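Local coordinates for 3-methylornithine synthase (Methanosarcina barkeri, PDB 3T7V), which catalyses the radical-based isomerisation of L-lysine to (3R)-3-methyl-D-ornithine in pyrrolysine biosynthesis, using a [4Fe-4S] cluster and S-adenosyl-L-methionine, at residues L23-E35 with N255-M268. Residues are numbered along the deposited sequence; the frame is centred on the assembly and turned at random.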
# COMPACT_ATOMS: atom_id res chain seq x y z
N LEU A 23 -1.97 -6.90 21.79
CA LEU A 23 -3.40 -6.85 21.78
C LEU A 23 -3.98 -8.27 21.66
O LEU A 23 -3.50 -9.10 20.84
CB LEU A 23 -3.83 -5.97 20.60
CG LEU A 23 -3.85 -4.47 20.90
CD1 LEU A 23 -2.71 -3.73 21.57
CD2 LEU A 23 -4.22 -3.87 19.54
N THR A 24 -4.95 -8.59 22.52
CA THR A 24 -5.67 -9.85 22.42
C THR A 24 -6.80 -9.80 21.42
O THR A 24 -7.14 -8.73 20.94
CB THR A 24 -6.28 -10.18 23.80
OG1 THR A 24 -7.28 -9.19 24.14
CG2 THR A 24 -5.20 -10.19 24.88
N ASP A 25 -7.45 -10.94 21.16
CA ASP A 25 -8.61 -10.87 20.27
C ASP A 25 -9.74 -10.07 20.89
O ASP A 25 -10.48 -9.39 20.14
CB ASP A 25 -9.11 -12.27 19.82
CG ASP A 25 -8.06 -13.05 18.96
OD1 ASP A 25 -7.24 -12.43 18.23
OD2 ASP A 25 -8.07 -14.29 19.06
N ASN A 26 -9.94 -10.17 22.21
CA ASN A 26 -10.93 -9.26 22.87
C ASN A 26 -10.61 -7.80 22.65
O ASN A 26 -11.56 -6.99 22.42
CB ASN A 26 -11.13 -9.61 24.33
CG ASN A 26 -12.06 -10.83 24.50
OD1 ASN A 26 -12.11 -11.35 25.54
ND2 ASN A 26 -12.72 -11.27 23.45
N ASP A 27 -9.32 -7.41 22.74
CA ASP A 27 -8.93 -6.01 22.51
C ASP A 27 -9.28 -5.65 21.05
O ASP A 27 -9.83 -4.57 20.83
CB ASP A 27 -7.41 -5.78 22.72
CG ASP A 27 -6.97 -6.05 24.12
OD1 ASP A 27 -7.81 -5.95 25.05
OD2 ASP A 27 -5.76 -6.33 24.34
N LEU A 28 -8.98 -6.52 20.08
CA LEU A 28 -9.33 -6.24 18.63
C LEU A 28 -10.81 -6.09 18.50
O LEU A 28 -11.25 -5.21 17.78
CB LEU A 28 -8.77 -7.33 17.70
CG LEU A 28 -7.26 -7.44 17.70
CD1 LEU A 28 -6.83 -8.57 16.73
CD2 LEU A 28 -6.59 -6.14 17.27
N ARG A 29 -11.63 -7.00 19.08
CA ARG A 29 -13.06 -6.84 18.97
C ARG A 29 -13.54 -5.52 19.49
O ARG A 29 -14.52 -4.98 18.97
CB ARG A 29 -13.84 -7.98 19.66
CG ARG A 29 -13.72 -9.29 18.93
CD ARG A 29 -14.41 -10.39 19.75
NE ARG A 29 -14.31 -11.67 19.04
CZ ARG A 29 -15.18 -12.08 18.13
NH1 ARG A 29 -16.22 -11.30 17.75
NH2 ARG A 29 -15.08 -13.29 17.60
N THR A 30 -13.00 -5.10 20.66
CA THR A 30 -13.41 -3.87 21.29
C THR A 30 -13.03 -2.68 20.42
O THR A 30 -13.89 -1.82 20.12
CB THR A 30 -12.77 -3.79 22.62
OG1 THR A 30 -13.14 -4.92 23.40
CG2 THR A 30 -13.15 -2.43 23.35
N LEU A 31 -11.77 -2.64 19.99
CA LEU A 31 -11.28 -1.50 19.17
C LEU A 31 -12.00 -1.40 17.84
O LEU A 31 -12.42 -0.29 17.38
CB LEU A 31 -9.74 -1.58 18.99
CG LEU A 31 -8.98 -1.44 20.33
CD1 LEU A 31 -7.49 -1.54 20.03
CD2 LEU A 31 -9.22 -0.13 21.07
N LEU A 32 -12.23 -2.57 17.23
CA LEU A 32 -12.91 -2.60 15.95
C LEU A 32 -14.39 -2.26 16.03
O LEU A 32 -15.02 -1.97 15.03
CB LEU A 32 -12.64 -3.91 15.21
CG LEU A 32 -11.17 -4.10 14.76
CD1 LEU A 32 -10.97 -5.57 14.31
CD2 LEU A 32 -10.75 -3.11 13.61
N SER A 33 -15.00 -2.32 17.23
CA SER A 33 -16.44 -2.02 17.28
C SER A 33 -16.65 -0.56 17.77
O SER A 33 -17.78 -0.17 17.99
CB SER A 33 -17.21 -3.07 18.08
OG SER A 33 -16.67 -3.10 19.34
N LEU A 34 -15.59 0.24 17.93
CA LEU A 34 -15.73 1.59 18.44
C LEU A 34 -16.52 2.42 17.42
O LEU A 34 -16.29 2.32 16.22
CB LEU A 34 -14.37 2.28 18.75
CG LEU A 34 -13.50 1.73 19.84
CD1 LEU A 34 -12.14 2.39 19.75
CD2 LEU A 34 -14.10 2.09 21.18
N GLU A 35 -17.47 3.21 17.91
CA GLU A 35 -18.37 3.94 17.03
C GLU A 35 -18.41 5.43 17.41
O GLU A 35 -18.58 6.30 16.53
CB GLU A 35 -19.78 3.30 17.13
CG GLU A 35 -20.89 4.06 16.42
CD GLU A 35 -22.22 3.31 16.46
OE1 GLU A 35 -22.46 2.53 15.51
OE2 GLU A 35 -22.99 3.49 17.43
N ASN A 255 -19.05 -0.54 10.05
CA ASN A 255 -18.35 0.53 10.78
C ASN A 255 -16.81 0.36 10.69
O ASN A 255 -16.04 1.05 11.44
CB ASN A 255 -18.81 0.52 12.27
CG ASN A 255 -19.04 1.92 12.83
OD1 ASN A 255 -19.12 2.91 12.08
ND2 ASN A 255 -19.17 2.02 14.16
N LEU A 256 -16.35 -0.54 9.80
CA LEU A 256 -14.92 -0.92 9.79
C LEU A 256 -14.10 -0.05 8.87
O LEU A 256 -13.63 -0.44 7.73
CB LEU A 256 -14.66 -2.38 9.53
CG LEU A 256 -15.24 -3.34 10.50
CD1 LEU A 256 -15.44 -4.69 9.88
CD2 LEU A 256 -14.28 -3.48 11.69
N SER A 257 -13.84 1.12 9.41
CA SER A 257 -13.27 2.13 8.60
C SER A 257 -11.77 1.88 8.51
O SER A 257 -11.16 1.34 9.43
CB SER A 257 -13.57 3.49 9.18
OG SER A 257 -12.71 3.69 10.27
N GLU A 258 -11.21 2.35 7.42
CA GLU A 258 -9.78 2.31 7.25
C GLU A 258 -9.04 3.04 8.43
O GLU A 258 -8.01 2.58 8.86
CB GLU A 258 -9.48 2.92 5.90
CG GLU A 258 -8.00 2.93 5.55
CD GLU A 258 -7.73 3.67 4.28
OE1 GLU A 258 -8.69 3.81 3.42
OE2 GLU A 258 -6.55 4.12 4.09
N LEU A 259 -9.56 4.18 8.93
CA LEU A 259 -8.83 4.86 9.99
C LEU A 259 -8.72 4.06 11.26
O LEU A 259 -7.68 4.00 11.90
CB LEU A 259 -9.47 6.22 10.30
CG LEU A 259 -9.76 7.13 9.10
CD1 LEU A 259 -10.42 8.39 9.71
CD2 LEU A 259 -8.42 7.46 8.45
N LYS A 260 -9.83 3.40 11.63
CA LYS A 260 -9.82 2.51 12.80
C LYS A 260 -8.79 1.38 12.61
O LYS A 260 -8.06 1.02 13.50
CB LYS A 260 -11.26 1.92 12.98
CG LYS A 260 -11.52 1.17 14.24
CD LYS A 260 -13.04 1.33 14.67
CE LYS A 260 -13.92 1.06 13.49
NZ LYS A 260 -15.28 0.69 14.02
N ILE A 261 -8.76 0.82 11.40
CA ILE A 261 -7.88 -0.31 11.22
C ILE A 261 -6.42 0.14 11.16
O ILE A 261 -5.53 -0.56 11.61
CB ILE A 261 -8.25 -1.11 9.97
CG1 ILE A 261 -9.65 -1.77 10.22
CG2 ILE A 261 -7.23 -2.22 9.60
CD1 ILE A 261 -10.23 -2.25 8.93
N ILE A 262 -6.16 1.34 10.60
CA ILE A 262 -4.77 1.92 10.66
C ILE A 262 -4.28 2.02 12.11
O ILE A 262 -3.15 1.65 12.42
CB ILE A 262 -4.65 3.26 9.93
CG1 ILE A 262 -4.72 3.06 8.43
CG2 ILE A 262 -3.36 3.96 10.33
CD1 ILE A 262 -4.88 4.37 7.69
N SER A 263 -5.19 2.54 12.97
CA SER A 263 -4.78 2.65 14.38
C SER A 263 -4.54 1.29 15.00
O SER A 263 -3.57 1.10 15.71
CB SER A 263 -5.83 3.37 15.18
OG SER A 263 -6.02 4.68 14.69
N VAL A 264 -5.40 0.31 14.69
CA VAL A 264 -5.18 -1.03 15.23
C VAL A 264 -3.88 -1.61 14.68
O VAL A 264 -3.10 -2.25 15.41
CB VAL A 264 -6.40 -1.93 14.87
CG1 VAL A 264 -6.08 -3.36 15.20
CG2 VAL A 264 -7.61 -1.47 15.72
N LEU A 265 -3.58 -1.38 13.38
CA LEU A 265 -2.30 -1.89 12.83
C LEU A 265 -1.12 -1.26 13.55
O LEU A 265 -0.09 -1.91 13.74
CB LEU A 265 -2.17 -1.50 11.31
CG LEU A 265 -3.04 -2.43 10.42
CD1 LEU A 265 -3.04 -1.83 8.97
CD2 LEU A 265 -2.55 -3.86 10.38
N ARG A 266 -1.24 0.03 13.86
CA ARG A 266 -0.10 0.68 14.58
C ARG A 266 0.07 0.08 15.98
O ARG A 266 1.22 -0.06 16.46
CB ARG A 266 -0.33 2.17 14.67
CG ARG A 266 0.70 2.99 15.48
CD ARG A 266 2.12 2.75 14.98
NE ARG A 266 2.29 3.33 13.66
CZ ARG A 266 3.27 3.00 12.81
NH1 ARG A 266 4.17 2.10 13.11
NH2 ARG A 266 3.27 3.51 11.57
N LEU A 267 -1.06 -0.31 16.57
CA LEU A 267 -0.94 -0.85 17.91
C LEU A 267 -0.43 -2.30 17.87
O LEU A 267 0.11 -2.79 18.83
CB LEU A 267 -2.31 -0.73 18.63
CG LEU A 267 -2.80 0.72 18.88
CD1 LEU A 267 -4.21 0.77 19.48
CD2 LEU A 267 -1.86 1.44 19.82
N MET A 268 -0.71 -3.03 16.78
CA MET A 268 -0.24 -4.39 16.56
C MET A 268 1.18 -4.49 16.00
O MET A 268 1.86 -5.48 16.27
CB MET A 268 -1.14 -5.15 15.56
CG MET A 268 -2.51 -5.43 16.14
SD MET A 268 -3.42 -6.42 14.88
CE MET A 268 -2.45 -7.97 14.81
O HOH W 1 0.10 -5.01 20.37
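The side-chain amide of Asn-255 meets Glu-35 through its nitrogen, ND2 lying 3.3 Å from Glu-35 CB, with the amide and carboxylate planes turned 68° apart; no hydrogen bond forms, and the glutamate is poorly ordered. Beside this pair, Lys-260 NZ gathers three backbone carbonyls. Lys-260 NZ sits above the plane of the Leu-32 carbonyl, 2.9 Å from Leu-32 O, but in the plane of the Leu-34 carbonyl, where the distance from NZ to Leu-34 O is again 2.9 Å. The third, Asn-255 O, receives Lys-260 NZ at 2.7 Å, also from above its plane. CG starts anti to the backbone N (chi1 -170°), and bends at chi2 and chi3 take CD past Leu-31 O and bring NZ in among the three carbonyls. A leucine in place of Lys-260 would probably leave all three carbonyls without this donor and untie the 32-34 backbone from Asn-255.

Helix 258-268, which follows strand 233-238 in the TIM-barrel fold of this radical SAM enzyme, here carries helix 25-32, from the N-terminal part of the chain, on its outer side. The two run roughly antiparallel, at 152°. Leu-32 pushes CD2 to 3.8 Å from Ile-261 CG1, while its CB rests on Leu-256 CD2 in the turn ahead of the helix. Val-264 divides its methyls: CG1 takes Leu-28 CD2 at 3.5 Å, and CG2 faces Leu-31 CB. Leu-28 CG stands anti to its carbonyl carbon, and from there CD2 reaches both Val-264 and the sulfur of Met-268, the Leu-28 and Met-268 side chains crossing at about a right angle. Past these, Leu-23 CD2 packs 3.8 Å from Leu-267 CB, and a water accepts from Leu-23 N and donates to Leu-267 O. On the flank, Arg-224 of helix 216-228 salt-bridges Asp-25.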